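Side-chain contacts in thioredoxin-like protein (Parabacteroides distasonis, PDB 4FO5), which belongs to the thioredoxin-like AhpC/TSA family and is probably related to thiol oxidoreductases, though its own activity is not established: residues Ala41-Glu46 with Lys113-Phe118; Ala49-Leu54 with Ser92-Glu97. All blocks are in the same frame, centred on the assembly; numbering follows the deposited sequence.

Contact 1: residues Ala41-Glu46 with Lys113-Phe118; sequences AAYDAE and KGFKNF
The turn and N-cap leading into helix 45-58 of a thioredoxin fold, where relatives carry their redox CXXC motif, meet the loop leading into strand 117-120 through the ring of F115. By sequence, D44 and S47 probably stand at the two cysteine positions, so a disulfide cannot form here. Three residues of the type I turn A41-D44 touch the ring, each differently. A41 lies above one face, its backbone N offset toward the rim, while A41 CB is 3.7 Å from F115 CZ. Y43 reaches the edge: Y43 OH lies near the ring plane, 3.3 Å from F115 CZ. The Y43 and F115 rings meet obliquely, with planes at 53° and centroids 5.8 Å apart. F115 CG, anti to its own carbonyl carbon (chi1 -71°), carries the ring toward this turn. F115 also touches F39 of strand 34-40, M73, and S47 and R50 of helix 45-58. Replacing F115 with an alanine would probably deprive the A41 methyl and the Y43 ring of their shared apolar neighbour and open a gap beside the turn. D44 is the N-cap residue, its carboxylate capping a backbone N just past E46. The methylene of D44 rests at the phenyl edge, D44 CB being 3.7 Å from F115 CD2, and the carboxylate plane stands 84° from the ring.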
ATOM      1  N   ALA A  41      -1.791  10.504   0.920  1.00 34.78           N
ATOM      2  CA  ALA A  41      -2.855  11.465   1.214  1.00 37.51           C
ATOM      3  C   ALA A  41      -2.783  12.583   0.194  1.00 43.33           C
ATOM      4  O   ALA A  41      -1.681  12.937  -0.231  1.00 41.90           O
ATOM      5  CB  ALA A  41      -2.720  12.020   2.625  1.00 40.43           C
ATOM      6  N   ALA A  42      -3.945  13.127  -0.213  1.00 43.38           N
ATOM      7  CA  ALA A  42      -4.019  14.240  -1.165  1.00 46.18           C
ATOM      8  C   ALA A  42      -3.218  15.460  -0.660  1.00 51.97           C
ATOM      9  O   ALA A  42      -2.635  16.168  -1.476  1.00 53.82           O
ATOM     10  CB  ALA A  42      -5.471  14.627  -1.413  1.00 49.14           C
ATOM     11  N   TYR A  43      -3.125  15.649   0.687  1.00 47.97           N
ATOM     12  CA  TYR A  43      -2.368  16.747   1.311  1.00 49.29           C
ATOM     13  C   TYR A  43      -0.824  16.539   1.225  1.00 52.84           C
ATOM     14  O   TYR A  43      -0.078  17.437   1.605  1.00 54.88           O
ATOM     15  CB  TYR A  43      -2.809  16.994   2.773  1.00 50.50           C
ATOM     16  CG  TYR A  43      -2.513  15.881   3.760  1.00 48.02           C
ATOM     17  CD1 TYR A  43      -1.221  15.673   4.240  1.00 48.37           C
ATOM     18  CD2 TYR A  43      -3.543  15.127   4.318  1.00 48.27           C
ATOM     19  CE1 TYR A  43      -0.952  14.700   5.201  1.00 47.98           C
ATOM     20  CE2 TYR A  43      -3.286  14.146   5.277  1.00 47.32           C
ATOM     21  CZ  TYR A  43      -1.986  13.928   5.708  1.00 53.75           C
ATOM     22  OH  TYR A  43      -1.719  12.949   6.642  1.00 53.69           O
ATOM     23  N   ASP A  44      -0.351  15.361   0.773  1.00 46.77           N
ATOM     24  CA  ASP A  44       1.087  15.108   0.587  1.00 45.30           C
ATOM     25  C   ASP A  44       1.281  14.846  -0.893  1.00 46.92           C
ATOM     26  O   ASP A  44       1.002  13.747  -1.391  1.00 43.45           O
ATOM     27  CB  ASP A  44       1.605  13.963   1.470  1.00 45.27           C
ATOM     28  CG  ASP A  44       3.118  13.797   1.443  1.00 58.81           C
ATOM     29  OD1 ASP A  44       3.648  13.307   0.420  1.00 57.63           O
ATOM     30  OD2 ASP A  44       3.765  14.103   2.461  1.00 70.97           O
ATOM     31  N   ALA A  45       1.668  15.904  -1.610  1.00 45.09           N
ATOM     32  CA  ALA A  45       1.834  15.931  -3.067  1.00 43.73           C
ATOM     33  C   ALA A  45       2.691  14.776  -3.574  1.00 43.20           C
ATOM     34  O   ALA A  45       2.290  14.101  -4.521  1.00 40.54           O
ATOM     35  CB  ALA A  45       2.439  17.264  -3.495  1.00 46.89           C
ATOM     36  N   GLU A  46       3.830  14.520  -2.905  1.00 39.77           N
ATOM     37  CA  GLU A  46       4.779  13.461  -3.250  1.00 37.81           C
ATOM     38  C   GLU A  46       4.144  12.072  -3.141  1.00 38.84           C
ATOM     39  O   GLU A  46       4.320  11.261  -4.052  1.00 36.59           O
ATOM     40  CB  GLU A  46       6.038  13.547  -2.375  1.00 40.46           C
ATOM     41  CG  GLU A  46       6.848  14.837  -2.556  1.00 52.44           C
ATOM     42  CD  GLU A  46       6.386  16.097  -1.840  1.00 74.85           C
ATOM     43  OE1 GLU A  46       5.351  16.043  -1.134  1.00 62.81           O
ATOM     44  OE2 GLU A  46       7.046  17.151  -2.007  1.00 67.73           O
ATOM     45  N   LYS A 113       6.625   9.329  10.510  1.00 51.75           N
ATOM     46  CA  LYS A 113       7.953   9.376   9.904  1.00 52.43           C
ATOM     47  C   LYS A 113       7.835   9.597   8.381  1.00 55.84           C
ATOM     48  O   LYS A 113       8.848   9.809   7.707  1.00 57.42           O
ATOM     49  CB  LYS A 113       8.747   8.098  10.231  1.00 53.40           C
ATOM     50  CG  LYS A 113       9.341   8.117  11.636  1.00 71.25           C
ATOM     51  CD  LYS A 113      10.385   7.029  11.812  1.00 82.58           C
ATOM     52  CE  LYS A 113      10.887   6.949  13.233  1.00 98.42           C
ATOM     53  NZ  LYS A 113      11.601   5.668  13.494  1.00107.21           N
ATOM     54  N   GLY A 114       6.603   9.597   7.879  1.00 48.83           N
ATOM     55  CA  GLY A 114       6.296   9.840   6.475  1.00 46.94           C
ATOM     56  C   GLY A 114       5.546   8.708   5.802  1.00 47.12           C
ATOM     57  O   GLY A 114       5.574   7.562   6.264  1.00 45.34           O
ATOM     58  N   PHE A 115       4.863   9.035   4.696  1.00 42.16           N
ATOM     59  CA  PHE A 115       4.126   8.077   3.887  1.00 39.61           C
ATOM     60  C   PHE A 115       5.115   7.143   3.221  1.00 44.31           C
ATOM     61  O   PHE A 115       6.153   7.578   2.729  1.00 47.64           O
ATOM     62  CB  PHE A 115       3.236   8.791   2.880  1.00 40.89           C
ATOM     63  CG  PHE A 115       2.081   9.459   3.575  1.00 43.95           C
ATOM     64  CD1 PHE A 115       1.194   8.723   4.350  1.00 47.63           C
ATOM     65  CD2 PHE A 115       1.894  10.827   3.479  1.00 48.13           C
ATOM     66  CE1 PHE A 115       0.123   9.343   4.996  1.00 50.74           C
ATOM     67  CE2 PHE A 115       0.819  11.444   4.116  1.00 53.38           C
ATOM     68  CZ  PHE A 115      -0.056  10.699   4.874  1.00 51.26           C
ATOM     69  N   LYS A 116       4.814   5.861   3.277  1.00 37.17           N
ATOM     70  CA  LYS A 116       5.691   4.788   2.872  1.00 36.26           C
ATOM     71  C   LYS A 116       4.891   3.705   2.144  1.00 36.36           C
ATOM     72  O   LYS A 116       3.660   3.705   2.199  1.00 34.34           O
ATOM     73  CB  LYS A 116       6.282   4.234   4.202  1.00 41.08           C
ATOM     74  CG  LYS A 116       7.520   3.349   4.130  1.00 66.40           C
ATOM     75  CD  LYS A 116       8.228   3.299   5.488  1.00 77.51           C
ATOM     76  CE  LYS A 116       9.359   2.298   5.545  1.00 83.27           C
ATOM     77  NZ  LYS A 116       9.808   2.041   6.943  1.00 85.89           N
ATOM     78  N   ASN A 117       5.592   2.800   1.456  1.00 31.13           N
ATOM     79  CA  ASN A 117       5.014   1.629   0.824  1.00 29.22           C
ATOM     80  C   ASN A 117       5.809   0.393   1.272  1.00 32.62           C
ATOM     81  O   ASN A 117       6.952   0.505   1.735  1.00 32.86           O
ATOM     82  CB  ASN A 117       4.918   1.742  -0.706  1.00 31.15           C
ATOM     83  CG  ASN A 117       6.188   1.545  -1.505  1.00 45.42           C
ATOM     84  OD1 ASN A 117       7.020   0.652  -1.257  1.00 36.17           O
ATOM     85  ND2 ASN A 117       6.294   2.299  -2.578  1.00 40.81           N
ATOM     86  N   PHE A 118       5.181  -0.763   1.177  1.00 27.75           N
ATOM     87  CA  PHE A 118       5.770  -2.028   1.588  1.00 26.69           C
ATOM     88  C   PHE A 118       5.374  -3.116   0.623  1.00 30.43           C
ATOM     89  O   PHE A 118       4.205  -3.233   0.267  1.00 30.70           O
ATOM     90  CB  PHE A 118       5.285  -2.419   3.014  1.00 27.59           C
ATOM     91  CG  PHE A 118       5.485  -1.371   4.080  1.00 29.42           C
ATOM     92  CD1 PHE A 118       4.524  -0.389   4.302  1.00 31.52           C
ATOM     93  CD2 PHE A 118       6.654  -1.330   4.823  1.00 32.86           C
ATOM     94  CE1 PHE A 118       4.729   0.610   5.245  1.00 33.15           C
ATOM     95  CE2 PHE A 118       6.839  -0.350   5.802  1.00 37.39           C
ATOM     96  CZ  PHE A 118       5.864   0.600   6.022  1.00 34.47           C
TER

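Contact 2: residues Ala49-Leu54 with Ser92-Glu97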
ATOM      1  N   ALA A  49       1.693  11.566  -6.028  1.00 33.92           N
ATOM      2  CA  ALA A  49       2.327  11.245  -7.319  1.00 32.40           C
ATOM      3  C   ALA A  49       2.898   9.820  -7.318  1.00 33.28           C
ATOM      4  O   ALA A  49       2.771   9.139  -8.323  1.00 32.67           O
ATOM      5  CB  ALA A  49       3.420  12.248  -7.654  1.00 33.99           C
ATOM      6  N   ARG A  50       3.497   9.349  -6.204  1.00 31.77           N
ATOM      7  CA  ARG A  50       4.015   7.966  -6.119  1.00 30.90           C
ATOM      8  C   ARG A  50       2.899   6.953  -6.259  1.00 33.13           C
ATOM      9  O   ARG A  50       3.072   5.905  -6.885  1.00 30.75           O
ATOM     10  CB  ARG A  50       4.731   7.715  -4.779  1.00 34.86           C
ATOM     11  CG  ARG A  50       6.063   8.433  -4.636  1.00 44.19           C
ATOM     12  CD  ARG A  50       6.871   7.886  -3.450  1.00 50.57           C
ATOM     13  NE  ARG A  50       6.158   7.958  -2.165  1.00 45.57           N
ATOM     14  CZ  ARG A  50       6.118   9.031  -1.379  1.00 62.46           C
ATOM     15  NH1 ARG A  50       6.731  10.157  -1.742  1.00 52.77           N
ATOM     16  NH2 ARG A  50       5.451   8.997  -0.234  1.00 47.56           N
ATOM     17  N   ASN A  51       1.727   7.282  -5.693  1.00 31.01           N
ATOM     18  CA  ASN A  51       0.549   6.427  -5.755  1.00 29.44           C
ATOM     19  C   ASN A  51       0.122   6.149  -7.210  1.00 34.18           C
ATOM     20  O   ASN A  51      -0.104   4.994  -7.564  1.00 33.39           O
ATOM     21  CB  ASN A  51      -0.604   7.057  -4.987  1.00 27.37           C
ATOM     22  CG  ASN A  51      -1.732   6.082  -4.787  1.00 42.38           C
ATOM     23  OD1 ASN A  51      -1.506   4.905  -4.533  1.00 34.79           O
ATOM     24  ND2 ASN A  51      -2.959   6.537  -4.924  1.00 34.88           N
ATOM     25  N   VAL A  52       0.069   7.202  -8.051  1.00 31.55           N
ATOM     26  CA  VAL A  52      -0.297   7.102  -9.464  1.00 30.97           C
ATOM     27  C   VAL A  52       0.722   6.244 -10.188  1.00 32.58           C
ATOM     28  O   VAL A  52       0.340   5.379 -10.971  1.00 32.76           O
ATOM     29  CB  VAL A  52      -0.424   8.518 -10.111  1.00 37.10           C
ATOM     30  CG1 VAL A  52      -0.553   8.443 -11.630  1.00 38.33           C
ATOM     31  CG2 VAL A  52      -1.594   9.288  -9.508  1.00 37.33           C
ATOM     32  N   GLN A  53       2.019   6.477  -9.938  1.00 30.54           N
ATOM     33  CA  GLN A  53       3.072   5.745 -10.627  1.00 30.64           C
ATOM     34  C   GLN A  53       3.065   4.287 -10.229  1.00 34.20           C
ATOM     35  O   GLN A  53       3.139   3.434 -11.112  1.00 34.72           O
ATOM     36  CB  GLN A  53       4.441   6.389 -10.417  1.00 32.28           C
ATOM     37  CG  GLN A  53       4.549   7.800 -11.039  1.00 34.23           C
ATOM     38  CD  GLN A  53       4.158   7.905 -12.505  1.00 52.50           C
ATOM     39  OE1 GLN A  53       4.632   7.141 -13.358  1.00 52.05           O
ATOM     40  NE2 GLN A  53       3.312   8.895 -12.842  1.00 41.42           N
ATOM     41  N   LEU A  54       2.894   3.990  -8.937  1.00 30.11           N
ATOM     42  CA  LEU A  54       2.814   2.594  -8.476  1.00 30.36           C
ATOM     43  C   LEU A  54       1.568   1.873  -9.031  1.00 35.37           C
ATOM     44  O   LEU A  54       1.709   0.772  -9.560  1.00 35.23           O
ATOM     45  CB  LEU A  54       2.830   2.500  -6.939  1.00 29.08           C
ATOM     46  CG  LEU A  54       4.156   2.896  -6.257  1.00 34.23           C
ATOM     47  CD1 LEU A  54       3.935   3.154  -4.773  1.00 33.37           C
ATOM     48  CD2 LEU A  54       5.256   1.852  -6.489  1.00 36.77           C
ATOM     49  N   SER A  92     -10.562  -0.591  -7.505  1.00 39.72           N
ATOM     50  CA  SER A  92     -10.474  -1.825  -6.730  0.50 39.70           C
ATOM     51  C   SER A  92      -9.231  -1.825  -5.801  1.00 41.65           C
ATOM     52  O   SER A  92      -9.224  -2.539  -4.811  1.00 42.36           O
ATOM     53  CB  SER A  92     -10.477  -3.044  -7.650  0.50 44.10           C
ATOM     54  OG  SER A  92      -9.327  -3.099  -8.477  0.50 52.92           O
ATOM     55  N   THR A  93      -8.223  -0.999  -6.100  1.00 37.46           N
ATOM     56  CA  THR A  93      -6.967  -0.912  -5.330  1.00 34.60           C
ATOM     57  C   THR A  93      -6.848   0.330  -4.406  1.00 34.79           C
ATOM     58  O   THR A  93      -5.820   0.510  -3.725  1.00 30.59           O
ATOM     59  CB  THR A  93      -5.806  -0.935  -6.329  1.00 41.72           C
ATOM     60  OG1 THR A  93      -5.778   0.277  -7.092  1.00 46.25           O
ATOM     61  CG2 THR A  93      -5.848  -2.156  -7.251  1.00 41.45           C
ATOM     62  N   GLN A  94      -7.896   1.171  -4.360  1.00 30.73           N
ATOM     63  CA  GLN A  94      -7.851   2.401  -3.579  1.00 29.81           C
ATOM     64  C   GLN A  94      -8.806   2.311  -2.405  1.00 36.09           C
ATOM     65  O   GLN A  94      -9.999   2.066  -2.575  1.00 34.83           O
ATOM     66  CB  GLN A  94      -8.160   3.608  -4.472  1.00 31.98           C
ATOM     67  CG  GLN A  94      -7.222   3.733  -5.702  1.00 23.49           C
ATOM     68  CD  GLN A  94      -5.779   3.945  -5.328  1.00 37.52           C
ATOM     69  OE1 GLN A  94      -5.450   4.826  -4.542  1.00 30.96           O
ATOM     70  NE2 GLN A  94      -4.877   3.169  -5.922  1.00 33.38           N
ATOM     71  N   PHE A  95      -8.247   2.459  -1.194  1.00 33.66           N
ATOM     72  CA  PHE A  95      -8.980   2.337   0.068  1.00 34.21           C
ATOM     73  C   PHE A  95      -8.790   3.581   0.880  1.00 39.18           C
ATOM     74  O   PHE A  95      -7.815   4.308   0.698  1.00 37.24           O
ATOM     75  CB  PHE A  95      -8.512   1.099   0.853  1.00 34.17           C
ATOM     76  CG  PHE A  95      -8.636  -0.172   0.057  1.00 34.49           C
ATOM     77  CD1 PHE A  95      -7.630  -0.563  -0.822  1.00 34.85           C
ATOM     78  CD2 PHE A  95      -9.758  -0.993   0.192  1.00 37.41           C
ATOM     79  CE1 PHE A  95      -7.757  -1.737  -1.581  1.00 36.10           C
ATOM     80  CE2 PHE A  95      -9.870  -2.175  -0.543  1.00 40.07           C
ATOM     81  CZ  PHE A  95      -8.879  -2.527  -1.442  1.00 37.06           C
ATOM     82  N   HIS A  96      -9.732   3.830   1.757  1.00 38.97           N
ATOM     83  CA  HIS A  96      -9.771   5.031   2.557  1.00 40.88           C
ATOM     84  C   HIS A  96      -9.918   4.741   4.036  1.00 48.44           C
ATOM     85  O   HIS A  96     -10.880   4.104   4.448  1.00 47.92           O
ATOM     86  CB  HIS A  96     -10.945   5.903   2.084  1.00 43.61           C
ATOM     87  CG  HIS A  96     -11.087   7.171   2.856  1.00 49.78           C
ATOM     88  ND1 HIS A  96     -12.260   7.484   3.513  1.00 55.02           N
ATOM     89  CD2 HIS A  96     -10.176   8.144   3.094  1.00 51.62           C
ATOM     90  CE1 HIS A  96     -12.037   8.642   4.105  1.00 56.26           C
ATOM     91  NE2 HIS A  96     -10.794   9.070   3.892  1.00 54.90           N
ATOM     92  N   GLU A  97      -8.964   5.241   4.827  1.00 48.81           N
ATOM     93  CA  GLU A  97      -9.012   5.199   6.285  1.00 52.17           C
ATOM     94  C   GLU A  97      -9.484   6.602   6.709  1.00 61.54           C
ATOM     95  O   GLU A  97      -8.730   7.582   6.592  1.00 61.03           O
ATOM     96  CB  GLU A  97      -7.658   4.780   6.908  1.00 52.16           C
ATOM     97  CG  GLU A  97      -7.601   4.861   8.429  1.00 62.67           C
ATOM     98  CD  GLU A  97      -8.468   3.890   9.206  1.00 83.60           C
ATOM     99  OE1 GLU A  97      -9.710   4.050   9.188  1.00 89.26           O
ATOM    100  OE2 GLU A  97      -7.902   3.007   9.891  1.00 77.41           O
TER
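N51 and Q94 approach each other from opposite directions, one from helix 45-58 and the other from strand 94-96, and their amide groups meet in a single hydrogen bond. N51 ND2 donates to Q94 OE1 at 3.0 Å, and the N-H...O angle of 174° shows a nearly straight bond. The acceptor lies in the amide plane of N51, so the donor is well aimed. At the other end the fit is less regular: N51 ND2 is tilted 33° out of the carbonyl plane of Q94. Accordingly the two amides are not coplanar, their planes standing 54° apart, and no second amide bond closes a ring between them. Q94 NE2 is turned back instead to T93 OG1 of the preceding residue, 3.2 Å away. The bend at chi2 brings the amide of Q94 toward the helix, although its CB does not point there. T93 OG1 in turn bonds to D90 O, which ties the amide indirectly to the preceding loop. For N51, CG anti to the backbone N directs the amide at the sheet, where N51 OD1 takes its main bond from S70 OG and a weak one from N38 ND2. Both amides are buried, with W40 and L89 touching each, and F80 and V84 of helix 77-87 packing on Q94. The two buried amides thus have partners at both oxygen and nitrogen. Strand 94-96 pairs in parallel with strand 66-72, on which S70 lies, so the N51-Q94 bond links the helix of one beta-alpha-beta crossover to the outer strand of the next, within the parallel part of a thioredoxin fold.

Overall arrangement
The two contacts lie 10 Å apart between centres and share helix 45-58: contact 1 uses the turn and N-cap that lead into it, contact 2 a residue of its second turn. Both reach the same mixed sheet, in the order 94-96, 66-72, 34-40, 117-120, 126-129, with the helix packed over the central strand 34-40. Contact 2 is nested along the chain inside the loop closed by contact 1. They also meet directly, N117 ND2 lying 3.3 Å from L54 CD1 and F115 O 3.4 Å from R50 NH2 in packing. One helix is therefore fixed against the strand 117-120 side at its N-terminal end and against edge strand 94-96 farther on, consistent with a compact thioredoxin-like domain.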